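Local coordinates for protein vanadium-dependent bromoperoxidase (Corallina officinalis, PDB 1QHB) that catalyses the bromination of organic substrates with hydrogen peroxide as a vanadate-dependent enzyme that assembles into a dodecamer and binds one calcium ion per subunit, at residues A[152-157]-A[211-216]; A[190-193]-A[197-200]; A[291-296]-A[450-455]. All coordinates share one frame; numbering follows the deposited sequence.

Contact 1: A[152-157]-A[211-216]; sequences SPELIA and IRRRRG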
ATOM      1  N   SER A 152     -47.641   5.850 -27.240  1.00 18.89           N
ATOM      2  CA  SER A 152     -46.817   6.560 -28.237  1.00 15.67           C
ATOM      3  C   SER A 152     -47.089   6.092 -29.640  1.00 17.69           C
ATOM      4  O   SER A 152     -47.442   4.932 -29.931  1.00 17.58           O
ATOM      5  CB  SER A 152     -45.324   6.341 -27.938  1.00  9.99           C
ATOM      6  OG  SER A 152     -44.978   4.961 -28.051  1.00 13.14           O
ATOM      7  N   PRO A 153     -46.773   6.957 -30.601  1.00 19.44           N
ATOM      8  CA  PRO A 153     -46.865   6.620 -32.030  1.00 18.14           C
ATOM      9  C   PRO A 153     -46.018   5.388 -32.297  1.00 17.04           C
ATOM     10  O   PRO A 153     -46.404   4.451 -33.016  1.00 17.22           O
ATOM     11  CB  PRO A 153     -46.273   7.841 -32.726  1.00 19.54           C
ATOM     12  CG  PRO A 153     -46.542   8.960 -31.764  1.00 21.06           C
ATOM     13  CD  PRO A 153     -46.317   8.352 -30.386  1.00 19.05           C
ATOM     14  N   GLU A 154     -44.809   5.332 -31.713  1.00 15.21           N
ATOM     15  CA  GLU A 154     -43.951   4.180 -31.887  1.00 12.31           C
ATOM     16  C   GLU A 154     -44.594   2.813 -31.595  1.00 14.45           C
ATOM     17  O   GLU A 154     -44.492   1.805 -32.329  1.00 11.86           O
ATOM     18  CB  GLU A 154     -42.696   4.276 -31.041  1.00 12.45           C
ATOM     19  CG  GLU A 154     -41.653   3.241 -31.488  1.00 13.41           C
ATOM     20  CD  GLU A 154     -40.267   3.469 -30.909  1.00 17.01           C
ATOM     21  OE1 GLU A 154     -40.125   4.372 -30.053  1.00 13.10           O
ATOM     22  OE2 GLU A 154     -39.384   2.742 -31.357  1.00 10.62           O
ATOM     23  N   LEU A 155     -45.280   2.720 -30.447  1.00 14.22           N
ATOM     24  CA  LEU A 155     -45.892   1.460 -30.016  1.00 15.37           C
ATOM     25  C   LEU A 155     -47.049   1.127 -30.939  1.00 15.08           C
ATOM     26  O   LEU A 155     -47.301  -0.036 -31.336  1.00 18.17           O
ATOM     27  CB  LEU A 155     -46.306   1.612 -28.553  1.00 11.34           C
ATOM     28  CG  LEU A 155     -46.892   0.441 -27.769  1.00 16.82           C
ATOM     29  CD1 LEU A 155     -48.385   0.321 -28.049  1.00 12.50           C
ATOM     30  CD2 LEU A 155     -46.242  -0.884 -28.099  1.00 10.87           C
ATOM     31  N   ILE A 156     -47.799   2.172 -31.326  1.00 14.66           N
ATOM     32  CA  ILE A 156     -48.901   1.974 -32.266  1.00 15.00           C
ATOM     33  C   ILE A 156     -48.374   1.288 -33.527  1.00 14.82           C
ATOM     34  O   ILE A 156     -48.916   0.254 -33.950  1.00 15.34           O
ATOM     35  CB  ILE A 156     -49.593   3.295 -32.593  1.00 18.63           C
ATOM     36  CG1 ILE A 156     -50.286   3.846 -31.341  1.00 15.19           C
ATOM     37  CG2 ILE A 156     -50.595   3.083 -33.731  1.00 13.73           C
ATOM     38  CD1 ILE A 156     -50.684   5.294 -31.516  1.00 17.72           C
ATOM     39  N   ALA A 157     -47.327   1.864 -34.125  1.00 12.67           N
ATOM     40  CA  ALA A 157     -46.717   1.238 -35.287  1.00 11.27           C
ATOM     41  C   ALA A 157     -46.147  -0.138 -34.985  1.00 13.27           C
ATOM     42  O   ALA A 157     -46.120  -0.948 -35.894  1.00 14.66           O
ATOM     43  CB  ALA A 157     -45.534   2.100 -35.777  1.00 10.28           C
ATOM     44  N   ILE A 211     -34.421   8.546 -32.697  1.00 18.01           N
ATOM     45  CA  ILE A 211     -34.087   8.992 -34.047  1.00 17.27           C
ATOM     46  C   ILE A 211     -33.375   7.851 -34.716  1.00 18.81           C
ATOM     47  O   ILE A 211     -33.657   7.520 -35.860  1.00 20.69           O
ATOM     48  CB  ILE A 211     -33.251  10.285 -34.044  1.00 18.29           C
ATOM     49  CG1 ILE A 211     -34.112  11.455 -33.558  1.00 16.20           C
ATOM     50  CG2 ILE A 211     -32.637  10.579 -35.407  1.00 15.69           C
ATOM     51  CD1 ILE A 211     -33.301  12.630 -33.033  1.00 16.21           C
ATOM     52  N   ARG A 212     -32.451   7.181 -34.027  1.00 18.51           N
ATOM     53  CA  ARG A 212     -31.718   6.091 -34.680  1.00 16.43           C
ATOM     54  C   ARG A 212     -32.607   4.912 -35.046  1.00 17.23           C
ATOM     55  O   ARG A 212     -32.348   4.247 -36.055  1.00 18.33           O
ATOM     56  CB  ARG A 212     -30.554   5.687 -33.762  1.00 17.16           C
ATOM     57  CG  ARG A 212     -29.581   4.774 -34.500  1.00 30.63           C
ATOM     58  CD  ARG A 212     -28.449   4.257 -33.625  1.00 37.98           C
ATOM     59  NE  ARG A 212     -27.731   3.207 -34.360  1.00 47.70           N
ATOM     60  CZ  ARG A 212     -26.629   2.566 -33.991  1.00 47.38           C
ATOM     61  NH1 ARG A 212     -25.994   2.832 -32.850  1.00 41.83           N
ATOM     62  NH2 ARG A 212     -26.140   1.623 -34.802  1.00 38.52           N
ATOM     63  N   ARG A 213     -33.650   4.568 -34.301  1.00 14.45           N
ATOM     64  CA  ARG A 213     -34.442   3.399 -34.718  1.00 18.24           C
ATOM     65  C   ARG A 213     -35.737   3.753 -35.454  1.00 16.40           C
ATOM     66  O   ARG A 213     -36.499   2.833 -35.754  1.00 14.04           O
ATOM     67  CB  ARG A 213     -34.762   2.506 -33.500  1.00 13.41           C
ATOM     68  CG  ARG A 213     -35.646   3.165 -32.469  1.00 11.50           C
ATOM     69  CD  ARG A 213     -35.861   2.227 -31.249  1.00 11.82           C
ATOM     70  NE  ARG A 213     -36.845   2.928 -30.411  1.00  9.15           N
ATOM     71  CZ  ARG A 213     -36.530   3.513 -29.266  1.00 16.79           C
ATOM     72  NH1 ARG A 213     -35.291   3.447 -28.784  1.00 16.67           N
ATOM     73  NH2 ARG A 213     -37.460   4.156 -28.583  1.00 11.91           N
ATOM     74  N   ARG A 214     -35.973   5.032 -35.748  1.00 14.86           N
ATOM     75  CA  ARG A 214     -37.219   5.389 -36.425  1.00 17.79           C
ATOM     76  C   ARG A 214     -37.205   4.965 -37.885  1.00 17.99           C
ATOM     77  O   ARG A 214     -36.182   5.139 -38.526  1.00 18.51           O
ATOM     78  CB  ARG A 214     -37.504   6.885 -36.324  1.00 21.86           C
ATOM     79  CG  ARG A 214     -38.922   7.165 -36.877  1.00 20.32           C
ATOM     80  CD  ARG A 214     -39.445   8.400 -36.166  1.00 21.97           C
ATOM     81  NE  ARG A 214     -40.752   8.770 -36.670  1.00 18.70           N
ATOM     82  CZ  ARG A 214     -41.536   9.618 -36.021  1.00 16.30           C
ATOM     83  NH1 ARG A 214     -41.087  10.122 -34.877  1.00 11.52           N
ATOM     84  NH2 ARG A 214     -42.708   9.915 -36.549  1.00 16.53           N
ATOM     85  N   ARG A 215     -38.297   4.381 -38.388  1.00 17.89           N
ATOM     86  CA  ARG A 215     -38.266   3.881 -39.753  1.00 16.97           C
ATOM     87  C   ARG A 215     -39.066   4.789 -40.672  1.00 16.64           C
ATOM     88  O   ARG A 215     -40.034   5.384 -40.239  1.00 18.96           O
ATOM     89  CB  ARG A 215     -38.762   2.435 -39.870  1.00 12.45           C
ATOM     90  CG  ARG A 215     -37.870   1.447 -39.157  1.00 12.48           C
ATOM     91  CD  ARG A 215     -38.470   0.077 -39.118  1.00  9.13           C
ATOM     92  NE  ARG A 215     -39.410  -0.143 -38.036  1.00 13.47           N
ATOM     93  CZ  ARG A 215     -40.213  -1.222 -38.036  1.00 13.64           C
ATOM     94  NH1 ARG A 215     -40.119  -2.079 -39.041  1.00 13.01           N
ATOM     95  NH2 ARG A 215     -41.062  -1.394 -37.037  1.00 11.95           N
ATOM     96  N   GLY A 216     -38.715   4.790 -41.959  1.00 15.43           N
ATOM     97  CA  GLY A 216     -39.476   5.601 -42.903  1.00 15.47           C
ATOM     98  C   GLY A 216     -40.488   4.710 -43.629  1.00 18.19           C
ATOM     99  O   GLY A 216     -40.943   3.647 -43.236  1.00 19.31           O
TER
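Glu154 and Arg213 meet in a bidentate, side-on salt bridge that ties the first turn of helix 153-167 to helix 208-213. The two side chains cross at about a right angle, yet their flat ends turn to lie nearly in one plane, 17° apart. Each carboxylate oxygen takes one N-H through its syn lone pair: Arg213 NE reaches Glu154 OE2 at 2.7 Å, and Arg213 NH2 reaches Glu154 OE1 at 3.1 Å. Both bonds are almost straight, and the pair fixes the rotation of the carboxylate. Glu154 gets there on an extended chain, with CG opposite the backbone N (chi1 -166°), whereas Arg213 holds CG between its backbone N and carbonyl carbon (chi1 65°) and runs straight on to NE. The remaining nitrogen, Arg213 NH1, pairs with Glu558 of helix 553-574, so the buried guanidinium is shared between two carboxylates, which probably balance its charge. Trp197 packs against the Glu154 side chain. Two residues ahead of Glu154, Ser152 is the N-cap of helix 153-167, where its OG accepts the backbone N-H of Leu155 at 3.3 Å.

Contact 2: A[190-193]-A[197-200]; sequences ERLN and WFNT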
ATOM      1  N   GLU A 190     -49.964  -0.024 -47.046  1.00 27.91           N
ATOM      2  CA  GLU A 190     -50.741   1.223 -47.027  1.00 26.72           C
ATOM      3  C   GLU A 190     -51.217   1.502 -45.611  1.00 21.74           C
ATOM      4  O   GLU A 190     -51.315   2.636 -45.166  1.00 26.25           O
ATOM      5  CB  GLU A 190     -51.817   0.980 -48.060  1.00 24.89           C
ATOM      6  CG  GLU A 190     -52.663   2.120 -48.583  1.00 53.42           C
ATOM      7  CD  GLU A 190     -53.499   1.587 -49.753  1.00 62.07           C
ATOM      8  OE1 GLU A 190     -52.914   0.828 -50.564  1.00 67.77           O
ATOM      9  OE2 GLU A 190     -54.701   1.893 -49.846  1.00 65.53           O
ATOM     10  N   ARG A 191     -51.533   0.492 -44.826  1.00 19.54           N
ATOM     11  CA  ARG A 191     -51.989   0.664 -43.449  1.00 24.00           C
ATOM     12  C   ARG A 191     -50.806   1.091 -42.588  1.00 27.80           C
ATOM     13  O   ARG A 191     -50.899   2.125 -41.915  1.00 31.33           O
ATOM     14  CB  ARG A 191     -52.724  -0.628 -43.055  1.00 22.14           C
ATOM     15  CG  ARG A 191     -54.007  -0.688 -43.921  1.00 28.55           C
ATOM     16  CD  ARG A 191     -55.036  -1.693 -43.424  1.00 23.09           C
ATOM     17  NE  ARG A 191     -54.558  -3.048 -43.677  1.00 39.40           N
ATOM     18  CZ  ARG A 191     -55.142  -4.196 -43.376  1.00 35.15           C
ATOM     19  NH1 ARG A 191     -56.311  -4.179 -42.767  1.00 26.72           N
ATOM     20  NH2 ARG A 191     -54.550  -5.355 -43.675  1.00 28.29           N
ATOM     21  N   LEU A 192     -49.621   0.487 -42.793  1.00 18.11           N
ATOM     22  CA  LEU A 192     -48.458   0.888 -42.028  1.00 19.16           C
ATOM     23  C   LEU A 192     -48.063   2.279 -42.482  1.00 19.07           C
ATOM     24  O   LEU A 192     -47.756   3.093 -41.588  1.00 18.24           O
ATOM     25  CB  LEU A 192     -47.294  -0.081 -42.172  1.00 14.70           C
ATOM     26  CG  LEU A 192     -47.547  -1.520 -41.672  1.00 20.77           C
ATOM     27  CD1 LEU A 192     -46.415  -2.394 -42.165  1.00 14.51           C
ATOM     28  CD2 LEU A 192     -47.661  -1.508 -40.153  1.00 13.22           C
ATOM     29  N   ASN A 193     -48.158   2.585 -43.779  1.00 16.21           N
ATOM     30  CA  ASN A 193     -47.800   3.934 -44.212  1.00 14.89           C
ATOM     31  C   ASN A 193     -48.841   4.988 -43.815  1.00 14.28           C
ATOM     32  O   ASN A 193     -48.589   6.189 -43.984  1.00 17.93           O
ATOM     33  CB  ASN A 193     -47.518   4.052 -45.700  1.00 16.59           C
ATOM     34  CG  ASN A 193     -46.177   3.462 -46.075  1.00 22.05           C
ATOM     35  OD1 ASN A 193     -45.272   3.468 -45.236  1.00 22.91           O
ATOM     36  ND2 ASN A 193     -46.024   2.958 -47.286  1.00 18.37           N
ATOM     37  N   TRP A 197     -45.623   7.130 -37.112  1.00 16.57           N
ATOM     38  CA  TRP A 197     -44.245   6.675 -36.934  1.00 15.47           C
ATOM     39  C   TRP A 197     -43.507   6.564 -38.261  1.00 16.74           C
ATOM     40  O   TRP A 197     -42.384   7.069 -38.500  1.00 18.13           O
ATOM     41  CB  TRP A 197     -44.222   5.317 -36.224  1.00 16.71           C
ATOM     42  CG  TRP A 197     -42.831   4.900 -35.804  1.00 18.09           C
ATOM     43  CD1 TRP A 197     -42.127   3.837 -36.307  1.00 13.65           C
ATOM     44  CD2 TRP A 197     -41.977   5.524 -34.849  1.00 14.03           C
ATOM     45  NE1 TRP A 197     -40.893   3.790 -35.745  1.00 16.94           N
ATOM     46  CE2 TRP A 197     -40.775   4.808 -34.827  1.00 16.30           C
ATOM     47  CE3 TRP A 197     -42.133   6.617 -33.971  1.00 16.86           C
ATOM     48  CZ2 TRP A 197     -39.703   5.110 -33.969  1.00 12.32           C
ATOM     49  CZ3 TRP A 197     -41.092   6.932 -33.115  1.00 11.65           C
ATOM     50  CH2 TRP A 197     -39.887   6.193 -33.148  1.00  9.55           C
ATOM     51  N   PHE A 198     -44.165   5.904 -39.239  1.00 17.00           N
ATOM     52  CA  PHE A 198     -43.545   5.703 -40.537  1.00 16.38           C
ATOM     53  C   PHE A 198     -43.688   6.861 -41.523  1.00 18.95           C
ATOM     54  O   PHE A 198     -42.783   7.030 -42.350  1.00 17.53           O
ATOM     55  CB  PHE A 198     -44.125   4.445 -41.205  1.00 11.69           C
ATOM     56  CG  PHE A 198     -43.950   3.146 -40.468  1.00 15.17           C
ATOM     57  CD1 PHE A 198     -42.714   2.529 -40.379  1.00 15.54           C
ATOM     58  CD2 PHE A 198     -45.032   2.486 -39.924  1.00  8.04           C
ATOM     59  CE1 PHE A 198     -42.531   1.327 -39.719  1.00 13.25           C
ATOM     60  CE2 PHE A 198     -44.898   1.278 -39.258  1.00 12.67           C
ATOM     61  CZ  PHE A 198     -43.643   0.697 -39.150  1.00 11.51           C
ATOM     62  N   ASN A 199     -44.801   7.597 -41.499  1.00 19.80           N
ATOM     63  CA  ASN A 199     -44.978   8.605 -42.544  1.00 21.66           C
ATOM     64  C   ASN A 199     -44.546   9.989 -42.170  1.00 23.50           C
ATOM     65  O   ASN A 199     -44.666  10.886 -42.990  1.00 26.07           O
ATOM     66  CB  ASN A 199     -46.425   8.632 -43.078  1.00 14.92           C
ATOM     67  CG  ASN A 199     -47.461   9.074 -42.078  1.00 17.10           C
ATOM     68  OD1 ASN A 199     -47.189   9.891 -41.217  1.00 21.14           O
ATOM     69  ND2 ASN A 199     -48.659   8.526 -42.091  1.00 16.79           N
ATOM     70  N   THR A 200     -44.001  10.204 -40.986  1.00 25.73           N
ATOM     71  CA  THR A 200     -43.481  11.489 -40.508  1.00 23.73           C
ATOM     72  C   THR A 200     -42.104  11.278 -39.895  1.00 23.15           C
ATOM     73  O   THR A 200     -41.922  10.315 -39.164  1.00 23.51           O
ATOM     74  CB  THR A 200     -44.407  11.975 -39.366  1.00 24.46           C
ATOM     75  OG1 THR A 200     -45.716  12.060 -39.937  1.00 22.97           O
ATOM     76  CG2 THR A 200     -44.060  13.321 -38.784  1.00 24.49           C
TER
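Phe198 lies alongside Leu192, both side chains pointing the same way, at a tight turn between two consecutive helices, 182-192 and the short 196-199. Its CB is 4.3 Å from OD1 of Asn193, an oxygen whose hydrogen bond comes from the backbone N of Val218. The first torsion (chi1 -60°) sets CG opposite the carbonyl carbon and carries the ring back along the end of helix 182-192. There CD2 comes to 3.2 Å from the backbone O of Leu192, which approaches the ring obliquely. One atom further out, CE2 rests against the leucine itself, 4.0 Å from both CB and CD2 of Leu192. CD1 of Trp197 lies over one face of the same ring, offset toward its rim.

The polar side of the turn belongs to Asn199. Its ND2 donates to the backbone O of Asn193 at 3.0 Å; the acceptor is close to the amide plane, but the donor stands 37° out of the carbonyl plane. At the other end of this amide, OD1 accepts from OG1 of Thr200, which anchors the amide from its own side of the turn. The turn is backed by helix 153-167, whose Ala157 touches Phe198, while Arg191 reaches across to Asp444 of helix 439-456.

Contact 3: A[291-296]-A[450-455]; sequences FMTDLK and EKQNIA
The flat carboxamide of Asn453 meets the backbone and hydroxyl of Thr293 through its two polar ends. At one end ND2 donates to the backbone O of Thr293 at 2.9 Å, with that oxygen almost in the amide plane. The fit is less regular from the acceptor's side, because ND2 stands 58° out of the carbonyl plane of Thr293. At the other end OD1 receives the hydroxyl of Thr293, OG1 to OD1 being 2.7 Å, and this donor too is well out of its acceptor's plane, by 44°. Two bonds to one residue fix the rotation of the amide and decide which end carries oxygen and which nitrogen. The hydroxyl is brought into place by the threonine's first torsion (chi1 55°), which sets OG1 between the backbone N and the carbonyl carbon.

Apolar atoms flank these bonds. CB of Asp294 packs 3.4 Å from OD1 of Asn453, and CG of Gln452 lies 3.4 Å from OG1 of Thr293, the glutamine side chain crossing the threonine at about a right angle. The glutamine amide turns elsewhere, OE1 accepting from the backbone N of Asp290, while Asp294, the N-cap of helix 295-302, accepts the backbone N-H of Val297 at OD2. The contact thus joins the loop entering helix 295-302 to the side of helix 439-456 near its C-terminal end, and the loop after helix 439-456 adds hydrogen bonds from Ser460 to Asp294 OD1 and from Ser464 to Thr293 O.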
ATOM      1  N   PHE A 291     -52.491 -19.518 -31.890  1.00 15.24           N
ATOM      2  CA  PHE A 291     -52.830 -19.840 -30.518  1.00 11.33           C
ATOM      3  C   PHE A 291     -53.131 -18.601 -29.705  1.00 12.85           C
ATOM      4  O   PHE A 291     -52.763 -17.496 -30.131  1.00 13.03           O
ATOM      5  CB  PHE A 291     -51.667 -20.570 -29.801  1.00 13.36           C
ATOM      6  CG  PHE A 291     -51.254 -21.849 -30.499  1.00 15.88           C
ATOM      7  CD1 PHE A 291     -51.877 -23.035 -30.174  1.00  9.94           C
ATOM      8  CD2 PHE A 291     -50.257 -21.865 -31.467  1.00 10.98           C
ATOM      9  CE1 PHE A 291     -51.527 -24.229 -30.780  1.00 12.79           C
ATOM     10  CE2 PHE A 291     -49.918 -23.044 -32.094  1.00 12.21           C
ATOM     11  CZ  PHE A 291     -50.562 -24.225 -31.762  1.00  9.60           C
ATOM     12  N   MET A 292     -53.792 -18.853 -28.578  1.00 11.84           N
ATOM     13  CA  MET A 292     -54.134 -17.776 -27.669  1.00 14.41           C
ATOM     14  C   MET A 292     -55.012 -16.728 -28.333  1.00 14.87           C
ATOM     15  O   MET A 292     -54.875 -15.544 -28.076  1.00 15.89           O
ATOM     16  CB  MET A 292     -52.825 -17.159 -27.116  1.00 13.65           C
ATOM     17  CG  MET A 292     -52.130 -18.028 -26.138  1.00 13.89           C
ATOM     18  SD  MET A 292     -50.438 -17.581 -25.718  1.00 12.04           S
ATOM     19  CE  MET A 292     -50.755 -16.044 -24.837  1.00  7.33           C
ATOM     20  N   THR A 293     -55.980 -17.160 -29.131  1.00 15.50           N
ATOM     21  CA  THR A 293     -56.891 -16.262 -29.813  1.00 14.61           C
ATOM     22  C   THR A 293     -58.212 -16.228 -29.055  1.00 15.19           C
ATOM     23  O   THR A 293     -59.102 -15.459 -29.421  1.00 17.10           O
ATOM     24  CB  THR A 293     -57.175 -16.744 -31.249  1.00 15.87           C
ATOM     25  OG1 THR A 293     -57.656 -18.108 -31.220  1.00 18.33           O
ATOM     26  CG2 THR A 293     -55.879 -16.729 -32.051  1.00 16.30           C
ATOM     27  N   ASP A 294     -58.330 -16.979 -27.989  1.00 14.95           N
ATOM     28  CA  ASP A 294     -59.503 -16.969 -27.149  1.00 17.69           C
ATOM     29  C   ASP A 294     -59.128 -16.311 -25.808  1.00 18.56           C
ATOM     30  O   ASP A 294     -58.126 -16.694 -25.174  1.00 15.41           O
ATOM     31  CB  ASP A 294     -59.958 -18.418 -26.938  1.00 17.83           C
ATOM     32  CG  ASP A 294     -61.002 -18.458 -25.853  1.00 21.13           C
ATOM     33  OD1 ASP A 294     -62.157 -18.070 -26.111  1.00 23.25           O
ATOM     34  OD2 ASP A 294     -60.684 -18.847 -24.725  1.00 23.96           O
ATOM     35  N   LEU A 295     -59.993 -15.396 -25.343  1.00 17.25           N
ATOM     36  CA  LEU A 295     -59.782 -14.697 -24.101  1.00 17.20           C
ATOM     37  C   LEU A 295     -59.532 -15.562 -22.897  1.00 18.09           C
ATOM     38  O   LEU A 295     -58.549 -15.285 -22.149  1.00 17.59           O
ATOM     39  CB  LEU A 295     -60.983 -13.793 -23.782  1.00 20.10           C
ATOM     40  CG  LEU A 295     -60.719 -12.861 -22.574  1.00 24.30           C
ATOM     41  CD1 LEU A 295     -59.539 -11.963 -22.919  1.00 12.83           C
ATOM     42  CD2 LEU A 295     -61.974 -12.076 -22.213  1.00 18.80           C
ATOM     43  N   LYS A 296     -60.358 -16.600 -22.666  1.00 17.61           N
ATOM     44  CA  LYS A 296     -60.055 -17.398 -21.449  1.00 17.45           C
ATOM     45  C   LYS A 296     -58.765 -18.160 -21.506  1.00 15.80           C
ATOM     46  O   LYS A 296     -58.111 -18.285 -20.451  1.00 18.96           O
ATOM     47  CB  LYS A 296     -61.228 -18.337 -21.163  1.00 22.67           C
ATOM     48  CG  LYS A 296     -62.488 -17.520 -20.842  1.00 23.60           C
ATOM     49  CD  LYS A 296     -63.640 -18.528 -20.694  1.00 33.20           C
ATOM     50  CE  LYS A 296     -64.880 -17.800 -20.181  1.00 35.15           C
ATOM     51  NZ  LYS A 296     -65.780 -18.788 -19.515  1.00 51.62           N
ATOM     52  N   GLU A 450     -61.976 -15.474 -34.965  1.00 19.71           N
ATOM     53  CA  GLU A 450     -63.249 -16.208 -34.867  1.00 22.39           C
ATOM     54  C   GLU A 450     -63.090 -17.568 -35.556  1.00 18.52           C
ATOM     55  O   GLU A 450     -63.405 -18.583 -34.901  1.00 18.17           O
ATOM     56  CB  GLU A 450     -64.416 -15.435 -35.452  1.00 28.41           C
ATOM     57  CG  GLU A 450     -65.728 -16.209 -35.458  1.00 44.82           C
ATOM     58  CD  GLU A 450     -66.873 -15.429 -36.073  1.00 60.28           C
ATOM     59  OE1 GLU A 450     -66.637 -14.507 -36.887  1.00 67.96           O
ATOM     60  OE2 GLU A 450     -68.040 -15.744 -35.739  1.00 72.39           O
ATOM     61  N   LYS A 451     -62.446 -17.556 -36.754  1.00 17.68           N
ATOM     62  CA  LYS A 451     -62.248 -18.879 -37.364  1.00 20.93           C
ATOM     63  C   LYS A 451     -61.380 -19.759 -36.519  1.00 21.95           C
ATOM     64  O   LYS A 451     -61.646 -20.955 -36.400  1.00 24.41           O
ATOM     65  CB  LYS A 451     -61.587 -18.740 -38.750  1.00 24.21           C
ATOM     66  CG  LYS A 451     -62.407 -17.920 -39.723  1.00 42.22           C
ATOM     67  CD  LYS A 451     -61.532 -17.499 -40.901  1.00 53.67           C
ATOM     68  CE  LYS A 451     -62.343 -16.617 -41.844  1.00 64.51           C
ATOM     69  NZ  LYS A 451     -61.736 -16.561 -43.203  1.00 74.18           N
ATOM     70  N   GLN A 452     -60.298 -19.221 -35.943  1.00 21.86           N
ATOM     71  CA  GLN A 452     -59.446 -20.095 -35.096  1.00 18.14           C
ATOM     72  C   GLN A 452     -60.249 -20.622 -33.931  1.00 15.02           C
ATOM     73  O   GLN A 452     -60.229 -21.813 -33.613  1.00 17.23           O
ATOM     74  CB  GLN A 452     -58.224 -19.270 -34.626  1.00 15.72           C
ATOM     75  CG  GLN A 452     -57.237 -20.144 -33.858  1.00 11.49           C
ATOM     76  CD  GLN A 452     -56.541 -21.188 -34.706  1.00 15.95           C
ATOM     77  OE1 GLN A 452     -55.833 -20.889 -35.684  1.00 17.38           O
ATOM     78  NE2 GLN A 452     -56.708 -22.453 -34.340  1.00 14.62           N
ATOM     79  N   ASN A 453     -60.931 -19.745 -33.186  1.00 14.24           N
ATOM     80  CA  ASN A 453     -61.732 -20.194 -32.022  1.00 20.25           C
ATOM     81  C   ASN A 453     -62.833 -21.183 -32.369  1.00 21.45           C
ATOM     82  O   ASN A 453     -63.091 -22.113 -31.606  1.00 22.00           O
ATOM     83  CB  ASN A 453     -62.300 -18.918 -31.391  1.00 16.35           C
ATOM     84  CG  ASN A 453     -61.170 -18.122 -30.714  1.00 22.15           C
ATOM     85  OD1 ASN A 453     -60.108 -18.685 -30.360  1.00 18.29           O
ATOM     86  ND2 ASN A 453     -61.453 -16.848 -30.509  1.00 13.47           N
ATOM     87  N   ILE A 454     -63.450 -21.057 -33.557  1.00 22.82           N
ATOM     88  CA  ILE A 454     -64.438 -22.029 -34.004  1.00 28.26           C
ATOM     89  C   ILE A 454     -63.791 -23.383 -34.230  1.00 27.00           C
ATOM     90  O   ILE A 454     -64.254 -24.389 -33.709  1.00 28.40           O
ATOM     91  CB  ILE A 454     -65.149 -21.627 -35.302  1.00 37.09           C
ATOM     92  CG1 ILE A 454     -66.184 -20.549 -34.932  1.00 45.61           C
ATOM     93  CG2 ILE A 454     -65.850 -22.786 -35.993  1.00 52.59           C
ATOM     94  CD1 ILE A 454     -66.952 -19.985 -36.098  1.00 57.29           C
ATOM     95  N   ALA A 455     -62.688 -23.348 -34.980  1.00 25.29           N
ATOM     96  CA  ALA A 455     -61.963 -24.573 -35.236  1.00 23.96           C
ATOM     97  C   ALA A 455     -61.538 -25.189 -33.911  1.00 28.92           C
ATOM     98  O   ALA A 455     -61.428 -26.417 -33.981  1.00 32.80           O
ATOM     99  CB  ALA A 455     -60.761 -24.298 -36.120  1.00 20.47           C
TER

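In the fold
Contact 2 is nested along the chain inside the loop closed by contact 1, and the two touch, with centres about 10 Å apart. Helix 196-199, part of contact 2, is where they meet: NE of Arg214 lies 3.0 Å from the backbone O of Trp197, a probable hydrogen bond, and CB of Ala157 packs 3.5 Å from CB of Trp197. Contact 3 lies later in the sequence, its centre about 30 Å from that of contact 1 and about 29 Å from that of contact 2. Helix 439-456 carries one side of contact 3 and, nearer its start, is touched by Arg191 of segment 190-193. All three lie away from the vanadate and calcium sites.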